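Local structure of magnesium transporter (Enterococcus faecalis, 2OUX) at residues Thr144-Val148 against Ala167-Thr172; Val151-Arg157 against Asp198-Ala204; Thr172-Tyr177 against Phe232-Pro236; Val179-Leu185 against Thr238-Leu244. The protein probably carries magnesium ions across the cell membrane, this chain being its cytosolic part, an N domain followed by two CBS domains. All coordinates share one frame; numbering follows the deposited sequence.

Contact 1: Thr144-Val148 against Ala167-Thr172; sequences TTEFV and ADMAET
E146 and E171 meet through their backbones, the amide N of E171 giving E146 O a hydrogen bond of 2.6 Å. The donor comes in slightly tilted from the carbonyl plane, with a C=O...N angle of 147°, and A170 CA-H makes a weaker contact with the same oxygen. On one flank of this bond T144 CG2 packs on E171 CG at 3.3 Å, the two side chains crossing obliquely. On the other flank one methyl of V148, CG2, lies on A170 CB at 3.7 Å, while water 1 accepts from V148 N (2.9 Å) and donates to T172 O (2.6 Å). An inverse gamma turn centred on E146, closed by F147 N and T145 O, sets that residue's carbonyl. The E146 side chain bends at chi2 (80°), which folds its carboxylate back toward T144; OE1 takes the T144 OG1 proton on its syn lone pair at 2.7 Å. T98 holds OE2, and T144 OG1 also bonds to the backbone N of D99, which binds a magnesium ion together with D252. The contact joins two loops of the first CBS domain, and R192 of the second subunit bonds to A167 O and A170 O of the 167-172 loop. E146 OE1 and E171 OE2 stand 5.2 Å apart, a like-charge pair whose repulsion may be eased by the magnesium ion about 4 Å from the E171 side chain.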
# COMPACT_ATOMS: atom_id res chain seq x y z
N THR A 144 4.42 14.17 -0.17
CA THR A 144 3.24 15.00 0.01
C THR A 144 3.04 15.22 1.50
O THR A 144 3.53 14.46 2.33
CB THR A 144 1.99 14.37 -0.65
OG1 THR A 144 1.03 15.40 -0.89
CG2 THR A 144 1.38 13.28 0.24
N THR A 145 2.31 16.28 1.83
CA THR A 145 2.12 16.68 3.22
C THR A 145 0.96 16.12 4.04
O THR A 145 0.94 16.27 5.26
CB THR A 145 2.01 18.21 3.28
OG1 THR A 145 0.92 18.63 2.45
CG2 THR A 145 3.30 18.86 2.78
N GLU A 146 -0.00 15.49 3.40
CA GLU A 146 -1.15 15.00 4.14
C GLU A 146 -0.96 13.65 4.83
O GLU A 146 -1.51 12.64 4.39
CB GLU A 146 -2.36 14.98 3.21
CG GLU A 146 -2.63 16.35 2.55
CD GLU A 146 -1.72 16.62 1.35
OE1 GLU A 146 -0.97 15.70 0.94
OE2 GLU A 146 -1.75 17.73 0.79
N PHE A 147 -0.20 13.65 5.92
CA PHE A 147 0.08 12.44 6.70
C PHE A 147 -0.50 12.61 8.11
O PHE A 147 -0.82 13.72 8.54
CB PHE A 147 1.59 12.20 6.79
CG PHE A 147 2.36 13.35 7.41
CD1 PHE A 147 2.29 13.60 8.78
CD2 PHE A 147 3.10 14.22 6.62
CE1 PHE A 147 2.95 14.69 9.35
CE2 PHE A 147 3.77 15.32 7.18
CZ PHE A 147 3.69 15.55 8.55
N VAL A 148 -0.61 11.50 8.83
CA VAL A 148 -1.14 11.54 10.19
C VAL A 148 -0.03 11.45 11.23
O VAL A 148 0.75 10.50 11.23
CB VAL A 148 -2.12 10.38 10.45
CG1 VAL A 148 -2.70 10.49 11.86
CG2 VAL A 148 -3.22 10.38 9.41
N ALA A 167 -9.26 12.74 10.21
CA ALA A 167 -8.26 12.28 9.25
C ALA A 167 -8.82 12.12 7.84
O ALA A 167 -8.39 11.26 7.08
CB ALA A 167 -7.67 10.97 9.72
N ASP A 168 -9.79 12.95 7.48
CA ASP A 168 -10.40 12.87 6.16
C ASP A 168 -9.49 13.49 5.10
O ASP A 168 -9.56 13.15 3.93
CB ASP A 168 -11.75 13.59 6.15
CG ASP A 168 -12.51 13.37 4.86
OD1 ASP A 168 -12.93 12.22 4.61
OD2 ASP A 168 -12.69 14.34 4.09
N MSE A 169 -8.63 14.41 5.53
CA MSE A 169 -7.73 15.08 4.61
C MSE A 169 -6.47 14.26 4.28
O MSE A 169 -5.86 14.46 3.24
CB MSE A 169 -7.32 16.45 5.16
CG MSE A 169 -6.32 16.43 6.33
SE MSE A 169 -7.08 16.13 8.11
CE MSE A 169 -7.74 17.92 8.46
N ALA A 170 -6.10 13.34 5.17
CA ALA A 170 -4.89 12.54 5.00
C ALA A 170 -4.78 11.65 3.76
O ALA A 170 -5.75 11.02 3.35
CB ALA A 170 -4.68 11.69 6.23
N GLU A 171 -3.58 11.62 3.17
CA GLU A 171 -3.30 10.77 2.00
C GLU A 171 -3.62 9.35 2.45
O GLU A 171 -4.44 8.66 1.85
CB GLU A 171 -1.80 10.80 1.64
CG GLU A 171 -1.39 11.57 0.38
CD GLU A 171 -1.67 10.83 -0.91
OE1 GLU A 171 -1.28 9.67 -1.07
OE2 GLU A 171 -2.28 11.45 -1.80
N THR A 172 -2.95 8.92 3.51
CA THR A 172 -3.15 7.59 4.05
C THR A 172 -3.11 7.66 5.57
O THR A 172 -2.45 8.53 6.15
CB THR A 172 -2.05 6.64 3.59
OG1 THR A 172 -2.37 5.31 4.00
CG2 THR A 172 -0.70 7.04 4.18
O HOH W 1 -0.30 8.85 7.63

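Contact 2: Val151-Arg157 against Asp198-Ala204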
# COMPACT_ATOMS: atom_id res chain seq x y z
N VAL A 151 1.27 12.43 19.15
CA VAL A 151 2.31 12.45 20.18
C VAL A 151 2.25 11.12 20.92
O VAL A 151 1.21 10.46 20.95
CB VAL A 151 2.09 13.57 21.22
CG1 VAL A 151 2.22 14.92 20.55
CG2 VAL A 151 0.72 13.42 21.88
N ALA A 152 3.38 10.76 21.52
CA ALA A 152 3.51 9.50 22.26
C ALA A 152 2.60 9.32 23.48
O ALA A 152 1.91 8.31 23.57
CB ALA A 152 4.96 9.31 22.67
N ASN A 153 2.62 10.27 24.42
CA ASN A 153 1.83 10.17 25.65
C ASN A 153 0.34 10.35 25.44
O ASN A 153 -0.32 11.13 26.12
CB ASN A 153 2.35 11.18 26.69
CG ASN A 153 1.64 11.05 28.03
OD1 ASN A 153 0.76 11.85 28.36
ND2 ASN A 153 2.03 10.04 28.82
N GLN A 154 -0.19 9.60 24.49
CA GLN A 154 -1.60 9.64 24.17
C GLN A 154 -2.09 8.20 24.14
O GLN A 154 -1.29 7.27 24.01
CB GLN A 154 -1.76 10.31 22.80
CG GLN A 154 -3.09 10.15 22.12
CD GLN A 154 -3.16 10.98 20.85
OE1 GLN A 154 -2.19 11.06 20.10
NE2 GLN A 154 -4.30 11.60 20.62
N THR A 155 -3.39 8.00 24.29
CA THR A 155 -3.96 6.65 24.27
C THR A 155 -4.41 6.30 22.86
O THR A 155 -4.59 7.18 22.02
CB THR A 155 -5.18 6.57 25.17
OG1 THR A 155 -6.15 7.52 24.71
CG2 THR A 155 -4.81 6.86 26.61
N VAL A 156 -4.61 5.00 22.60
CA VAL A 156 -5.05 4.57 21.28
C VAL A 156 -6.45 5.13 21.06
O VAL A 156 -6.82 5.51 19.95
CB VAL A 156 -5.07 3.02 21.15
CG1 VAL A 156 -3.80 2.42 21.74
CG2 VAL A 156 -6.29 2.46 21.81
N ARG A 157 -7.23 5.18 22.14
CA ARG A 157 -8.58 5.71 22.07
C ARG A 157 -8.53 7.12 21.48
O ARG A 157 -9.35 7.50 20.65
CB ARG A 157 -9.20 5.76 23.46
CG ARG A 157 -10.53 6.49 23.56
CD ARG A 157 -11.02 6.51 25.01
NE ARG A 157 -10.00 7.05 25.90
CZ ARG A 157 -9.57 8.31 25.89
NH1 ARG A 157 -10.07 9.18 25.02
NH2 ARG A 157 -8.61 8.71 26.72
N ASP A 198 -5.78 -2.18 23.22
CA ASP A 198 -6.84 -1.68 24.07
C ASP A 198 -6.96 -0.16 24.05
O ASP A 198 -5.96 0.54 23.92
CB ASP A 198 -6.64 -2.12 25.52
CG ASP A 198 -7.80 -1.71 26.41
OD1 ASP A 198 -8.88 -2.34 26.30
OD2 ASP A 198 -7.65 -0.75 27.19
N ASP A 199 -8.18 0.32 24.21
CA ASP A 199 -8.45 1.76 24.21
C ASP A 199 -7.54 2.53 25.15
O ASP A 199 -7.04 3.60 24.80
CB ASP A 199 -9.91 2.02 24.60
CG ASP A 199 -10.82 2.19 23.40
OD1 ASP A 199 -10.73 1.37 22.47
OD2 ASP A 199 -11.64 3.13 23.40
N ASP A 200 -7.33 2.00 26.35
CA ASP A 200 -6.51 2.67 27.35
C ASP A 200 -4.99 2.59 27.15
O ASP A 200 -4.24 3.36 27.75
CB ASP A 200 -6.89 2.16 28.74
CG ASP A 200 -8.32 2.53 29.12
OD1 ASP A 200 -8.62 3.73 29.26
OD2 ASP A 200 -9.16 1.61 29.28
N THR A 201 -4.52 1.68 26.32
CA THR A 201 -3.09 1.55 26.10
C THR A 201 -2.47 2.87 25.61
O THR A 201 -3.07 3.61 24.83
CB THR A 201 -2.78 0.46 25.08
OG1 THR A 201 -3.44 -0.75 25.47
CG2 THR A 201 -1.28 0.21 25.01
N LEU A 202 -1.25 3.15 26.07
CA LEU A 202 -0.56 4.37 25.66
C LEU A 202 0.26 4.16 24.39
O LEU A 202 1.08 3.24 24.31
CB LEU A 202 0.35 4.87 26.79
CG LEU A 202 -0.23 5.96 27.70
CD1 LEU A 202 -1.60 5.55 28.21
CD2 LEU A 202 0.73 6.21 28.86
N ILE A 203 0.02 5.03 23.41
CA ILE A 203 0.72 4.97 22.13
C ILE A 203 2.20 4.71 22.36
O ILE A 203 2.81 3.90 21.67
CB ILE A 203 0.53 6.30 21.34
CG1 ILE A 203 -0.92 6.43 20.86
CG2 ILE A 203 1.53 6.38 20.19
CD1 ILE A 203 -1.35 5.32 19.92
N ALA A 204 2.78 5.41 23.33
CA ALA A 204 4.20 5.29 23.66
C ALA A 204 4.60 3.88 24.04
O ALA A 204 5.77 3.51 23.94
CB ALA A 204 4.55 6.25 24.78
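Q154 O receives the N-H of I203 N at 2.7 Å, almost in line with its carbonyl bond, and T201 O receives V156 N likewise at 3.0 Å. These two bonds flank the single antiparallel bridge of T155 with L202. R157 N donates to D199 O at 3.1 Å, in the carbonyl plane and on a lone pair; at the other end A204 N makes only a weak bond with A152 O. The first amides of helix 156-166 are therefore used by the facing loop, while T155, its N-cap, covers S158 N. A chi1 of 59° turns T155 OG1 toward the helix and points CG2 at L202, whose CD1 it meets at 3.8 Å. D199 OD2 lies 3.5 Å from the aliphatic R157 CG, but no salt bridge forms, R157 NE staying 4.9 Å from D199 OD2. A type I turn from D198 to T201 and an Asx turn, D198 OD2 accepting from D200 N, shape the D199 loop. A152 CB touches A204 CB at 3.7 Å. I203 turns toward the facing segment, its CB close to A152 O and Q154 O and its CD1 by V156 CA and CG1. Beneath this largely exposed seam of the first CBS domain, V156 rests on L194 of helix 191-194 and I206 of helix 203-206, while A152 and I203 lean on V178 of strand 175-179.

Contact 3: Thr172-Tyr177 against Phe232-Pro236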
# COMPACT_ATOMS: atom_id res chain seq x y z
N THR A 172 -2.95 8.92 3.51
CA THR A 172 -3.15 7.59 4.05
C THR A 172 -3.11 7.66 5.57
O THR A 172 -2.45 8.53 6.15
CB THR A 172 -2.05 6.64 3.59
OG1 THR A 172 -2.37 5.31 4.00
CG2 THR A 172 -0.70 7.04 4.18
N ILE A 173 -3.81 6.73 6.21
CA ILE A 173 -3.83 6.67 7.66
C ILE A 173 -3.34 5.29 8.06
O ILE A 173 -3.36 4.94 9.22
CB ILE A 173 -5.27 6.85 8.21
CG1 ILE A 173 -6.15 5.64 7.85
CG2 ILE A 173 -5.88 8.13 7.65
CD1 ILE A 173 -7.43 5.57 8.65
N TYR A 174 -2.88 4.51 7.08
CA TYR A 174 -2.42 3.16 7.37
C TYR A 174 -1.12 3.10 8.15
O TYR A 174 -0.71 2.04 8.61
CB TYR A 174 -2.38 2.33 6.08
CG TYR A 174 -3.79 2.14 5.54
CD1 TYR A 174 -4.87 2.05 6.42
CD2 TYR A 174 -4.05 2.10 4.18
CE1 TYR A 174 -6.19 1.94 5.95
CE2 TYR A 174 -5.36 1.99 3.69
CZ TYR A 174 -6.43 1.91 4.59
OH TYR A 174 -7.72 1.81 4.14
N TYR A 175 -0.49 4.25 8.29
CA TYR A 175 0.71 4.38 9.10
C TYR A 175 0.45 5.64 9.89
O TYR A 175 -0.01 6.64 9.34
CB TYR A 175 1.97 4.56 8.24
CG TYR A 175 2.56 3.27 7.72
CD1 TYR A 175 2.87 2.23 8.59
CD2 TYR A 175 2.79 3.09 6.36
CE1 TYR A 175 3.40 1.04 8.12
CE2 TYR A 175 3.32 1.90 5.88
CZ TYR A 175 3.62 0.88 6.76
OH TYR A 175 4.14 -0.31 6.30
N VAL A 176 0.72 5.60 11.19
CA VAL A 176 0.54 6.78 12.03
C VAL A 176 1.90 7.13 12.59
O VAL A 176 2.52 6.33 13.29
CB VAL A 176 -0.42 6.51 13.20
CG1 VAL A 176 -0.62 7.77 14.01
CG2 VAL A 176 -1.76 6.01 12.66
N TYR A 177 2.39 8.32 12.26
CA TYR A 177 3.70 8.74 12.74
C TYR A 177 3.63 9.43 14.10
O TYR A 177 2.68 10.16 14.39
CB TYR A 177 4.34 9.63 11.68
CG TYR A 177 4.42 8.90 10.36
CD1 TYR A 177 5.43 7.97 10.11
CD2 TYR A 177 3.41 9.05 9.40
CE1 TYR A 177 5.44 7.19 8.95
CE2 TYR A 177 3.41 8.28 8.23
CZ TYR A 177 4.42 7.35 8.02
OH TYR A 177 4.38 6.54 6.92
N PHE A 232 6.94 -1.21 2.12
CA PHE A 232 6.09 -0.21 2.77
C PHE A 232 5.15 0.42 1.75
O PHE A 232 5.50 0.52 0.57
CB PHE A 232 6.92 0.92 3.36
CG PHE A 232 7.74 0.54 4.56
CD1 PHE A 232 7.29 -0.41 5.46
CD2 PHE A 232 8.92 1.22 4.83
CE1 PHE A 232 8.00 -0.67 6.63
CE2 PHE A 232 9.63 0.97 6.00
CZ PHE A 232 9.17 0.02 6.90
N LEU A 233 3.99 0.87 2.21
CA LEU A 233 3.03 1.52 1.31
C LEU A 233 3.28 3.02 1.39
O LEU A 233 2.69 3.81 0.65
CB LEU A 233 1.60 1.16 1.71
CG LEU A 233 1.15 1.47 3.14
CD1 LEU A 233 0.68 2.93 3.23
CD2 LEU A 233 0.02 0.53 3.53
N ALA A 234 4.16 3.41 2.30
CA ALA A 234 4.53 4.81 2.47
C ALA A 234 5.80 4.91 3.32
O ALA A 234 6.12 3.98 4.07
CB ALA A 234 3.39 5.60 3.13
N VAL A 235 6.52 6.02 3.19
CA VAL A 235 7.73 6.23 3.97
C VAL A 235 7.87 7.71 4.32
O VAL A 235 7.73 8.57 3.46
CB VAL A 235 8.99 5.72 3.21
CG1 VAL A 235 9.27 6.56 1.97
CG2 VAL A 235 10.18 5.70 4.16
N PRO A 236 8.14 8.01 5.60
CA PRO A 236 8.29 9.39 6.05
C PRO A 236 9.55 10.09 5.56
O PRO A 236 10.56 9.46 5.29
CB PRO A 236 8.22 9.27 7.57
CG PRO A 236 8.78 7.94 7.83
CD PRO A 236 8.20 7.07 6.74
O HOH W 2 2.94 -0.97 3.95
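Y175 and Y177 reach across from one CBS domain to F232, L233, A234 and P236 of the other, in the CBS pair where strands 175-177 and 234-236 run parallel to within 5°. The axes of these short segments come no closer than 9.1 Å and no hydrogen bond crosses directly, so side chains fill the gap. From CB of Y175, the ring leaves anti to the carbonyl carbon (chi1 -83°) and heads for the second domain. Its CD2 meets L233 CD1 and, a little farther off, A234 CB. Next along the ring, CE2 rests on L233 CG at 3.5 Å, with L233 N at the ring edge, in plane. CZ then nears F232 CD1 at 4.1 Å, the two rings sitting obliquely with planes 80° apart. At the tip, Y175 OH touches F232 CD1 at 3.3 Å and shares water 2 with L233 N, a weak bond on the latter side. L233 also sends CD2 to Y174 CB at 3.9 Å. Y174 continues into the dimer interface: its ring stacks on Y174 of the second subunit, and its OH bonds to R192 N there. The side chain of Y177 lies about 3 Å from a bound magnesium ion, whose site also includes A234, and crosses P236 at about a right angle. The pyrrolidine ring closes on the tyrosine where P236 CD meets Y177 CE1 at 3.5 Å.

Contact 4: Val179-Leu185 against Thr238-Leu244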
# COMPACT_ATOMS: atom_id res chain seq x y z
N VAL A 179 5.39 12.04 16.72
CA VAL A 179 6.37 13.12 16.82
C VAL A 179 6.32 13.73 18.21
O VAL A 179 5.39 13.46 18.97
CB VAL A 179 6.09 14.27 15.82
CG1 VAL A 179 6.26 13.79 14.38
CG2 VAL A 179 4.70 14.82 16.04
N ASP A 180 7.32 14.53 18.54
CA ASP A 180 7.35 15.22 19.82
C ASP A 180 6.82 16.63 19.55
O ASP A 180 6.32 16.89 18.45
CB ASP A 180 8.76 15.26 20.41
CG ASP A 180 9.76 15.95 19.50
OD1 ASP A 180 9.33 16.60 18.53
OD2 ASP A 180 10.98 15.85 19.78
N GLN A 181 6.93 17.53 20.52
CA GLN A 181 6.42 18.90 20.34
C GLN A 181 7.07 19.64 19.18
O GLN A 181 6.40 20.38 18.45
CB GLN A 181 6.62 19.73 21.60
CG GLN A 181 5.78 19.32 22.79
CD GLN A 181 6.44 18.24 23.62
OE1 GLN A 181 7.66 18.24 23.79
NE2 GLN A 181 5.64 17.34 24.16
N GLU A 182 8.37 19.46 19.01
CA GLU A 182 9.10 20.13 17.95
C GLU A 182 8.93 19.46 16.60
O GLU A 182 9.62 19.78 15.64
CB GLU A 182 10.58 20.21 18.32
CG GLU A 182 10.87 21.24 19.40
CD GLU A 182 12.27 21.14 19.96
OE1 GLU A 182 12.52 20.25 20.80
OE2 GLU A 182 13.14 21.94 19.54
N ASN A 183 7.97 18.55 16.52
CA ASN A 183 7.69 17.83 15.29
C ASN A 183 8.85 16.94 14.85
O ASN A 183 9.09 16.75 13.65
CB ASN A 183 7.33 18.81 14.18
CG ASN A 183 6.75 18.11 12.98
OD1 ASN A 183 5.86 17.27 13.11
ND2 ASN A 183 7.23 18.46 11.79
N HIS A 184 9.57 16.41 15.83
CA HIS A 184 10.67 15.49 15.57
C HIS A 184 10.03 14.11 15.41
O HIS A 184 9.17 13.73 16.21
CB HIS A 184 11.62 15.46 16.77
CG HIS A 184 12.58 16.61 16.82
ND1 HIS A 184 13.09 17.09 18.00
CD2 HIS A 184 13.16 17.33 15.83
CE1 HIS A 184 13.94 18.07 17.75
NE2 HIS A 184 14.00 18.24 16.44
N LEU A 185 10.43 13.38 14.37
CA LEU A 185 9.90 12.04 14.13
C LEU A 185 10.56 11.10 15.12
O LEU A 185 11.76 10.84 15.05
CB LEU A 185 10.22 11.59 12.70
CG LEU A 185 9.79 10.17 12.30
CD1 LEU A 185 8.28 9.98 12.48
CD2 LEU A 185 10.22 9.91 10.86
N THR A 238 12.17 13.51 6.24
CA THR A 238 12.60 14.49 7.23
C THR A 238 13.77 15.32 6.74
O THR A 238 14.31 15.07 5.66
CB THR A 238 13.06 13.80 8.54
OG1 THR A 238 14.33 13.18 8.32
CG2 THR A 238 12.06 12.72 8.96
N ASP A 239 14.16 16.32 7.53
CA ASP A 239 15.32 17.13 7.21
C ASP A 239 16.45 16.53 8.05
O ASP A 239 16.25 15.53 8.74
CB ASP A 239 15.11 18.59 7.60
CG ASP A 239 14.66 18.76 9.03
OD1 ASP A 239 14.98 17.89 9.88
OD2 ASP A 239 13.99 19.77 9.32
N TYR A 240 17.64 17.12 8.00
CA TYR A 240 18.75 16.58 8.77
C TYR A 240 18.46 16.59 10.27
O TYR A 240 19.07 15.84 11.03
CB TYR A 240 20.03 17.35 8.49
CG TYR A 240 20.55 17.16 7.08
CD1 TYR A 240 20.91 15.90 6.62
CD2 TYR A 240 20.69 18.25 6.21
CE1 TYR A 240 21.39 15.71 5.32
CE2 TYR A 240 21.16 18.08 4.91
CZ TYR A 240 21.51 16.81 4.47
OH TYR A 240 21.97 16.64 3.18
N ASP A 241 17.52 17.42 10.69
CA ASP A 241 17.17 17.52 12.10
C ASP A 241 16.08 16.54 12.52
O ASP A 241 15.63 16.54 13.67
CB ASP A 241 16.73 18.95 12.43
CG ASP A 241 17.87 19.94 12.34
OD1 ASP A 241 18.93 19.69 12.96
OD2 ASP A 241 17.71 20.98 11.66
N ASP A 242 15.64 15.72 11.57
CA ASP A 242 14.60 14.73 11.83
C ASP A 242 13.20 15.30 12.03
O ASP A 242 12.40 14.75 12.79
CB ASP A 242 14.98 13.87 13.04
CG ASP A 242 16.21 13.05 12.79
OD1 ASP A 242 16.24 12.34 11.75
OD2 ASP A 242 17.14 13.10 13.62
N HIS A 243 12.91 16.41 11.36
CA HIS A 243 11.59 17.01 11.44
C HIS A 243 10.77 16.32 10.35
O HIS A 243 11.21 16.24 9.20
CB HIS A 243 11.66 18.51 11.14
CG HIS A 243 12.33 19.31 12.20
ND1 HIS A 243 11.78 19.52 13.45
CD2 HIS A 243 13.51 19.99 12.20
CE1 HIS A 243 12.59 20.28 14.17
NE2 HIS A 243 13.64 20.58 13.43
N LEU A 244 9.59 15.82 10.71
CA LEU A 244 8.73 15.13 9.75
C LEU A 244 8.15 16.12 8.73
O LEU A 244 7.32 16.95 9.08
CB LEU A 244 7.60 14.40 10.49
CG LEU A 244 6.55 13.67 9.65
CD1 LEU A 244 7.21 12.73 8.64
CD2 LEU A 244 5.65 12.89 10.59
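Two beta-hairpin loops meet here, one from each CBS domain: residues 179-185 turn strand 175-179 into strand 185-190, and residues 238-244 do the same for 234-238 and 244-249. H184 and H243 form a non-hydrogen-bonded antiparallel pair, enclosed by L185 N to D242 O at 2.9 Å and L244 N to N183 O at 3.1 Å, both nearly straight onto the carbonyl. The imidazoles lie side by side, their planes 29° apart but slid so that they barely overlap, and H184 CD2 stands over one face of H243. H184 NE2 approaches H243 CE1 to 3.4 Å. H243 ND1 makes a weak bond with E182 O, which lies in its ring plane. Swung away from its backbone N (chi1 -168°), the N183 amide brings N183 ND2 within 3.1 Å of L244 O, tilted from the L244 carbonyl plane and from the N183 amide plane. Each loop is braced alike: a type I turn begins at D180 or D239, and the OD1 of that aspartate accepts the backbone N of H184 or H243 from above its carboxylate plane. Below the turns, V179 CG1 packs on L244 CD2 at 3.9 Å, and L185 CD2 on T238 CG2 at 3.9 Å, bordering Y177 and P236. Turns matched position for position, though not in every residue, are consistent with the approximate twofold relation between the repeats of a CBS pair.

Contacts 1 and 3 are buried and both touch the second subunit, whereas contact 2 lies at the surface and contact 4 is partly buried; neither of these meets the other chain. Within the first CBS domain, contact 1 has one direct backbone bond, a bridging water and side-chain packing; contact 2 has a run of backbone bonds at the starts of two helices. Contacts 3 and 4 join the two domains: the former through aromatic and apolar side chains beside a magnesium site, the latter through paired turns, backbone bonds, imidazoles, an asparagine amide and leucines. Strands 175-179 and 234-238 are common to 3 and 4, T172 to 1 and 3. V148 O probably bonds to Y177 N.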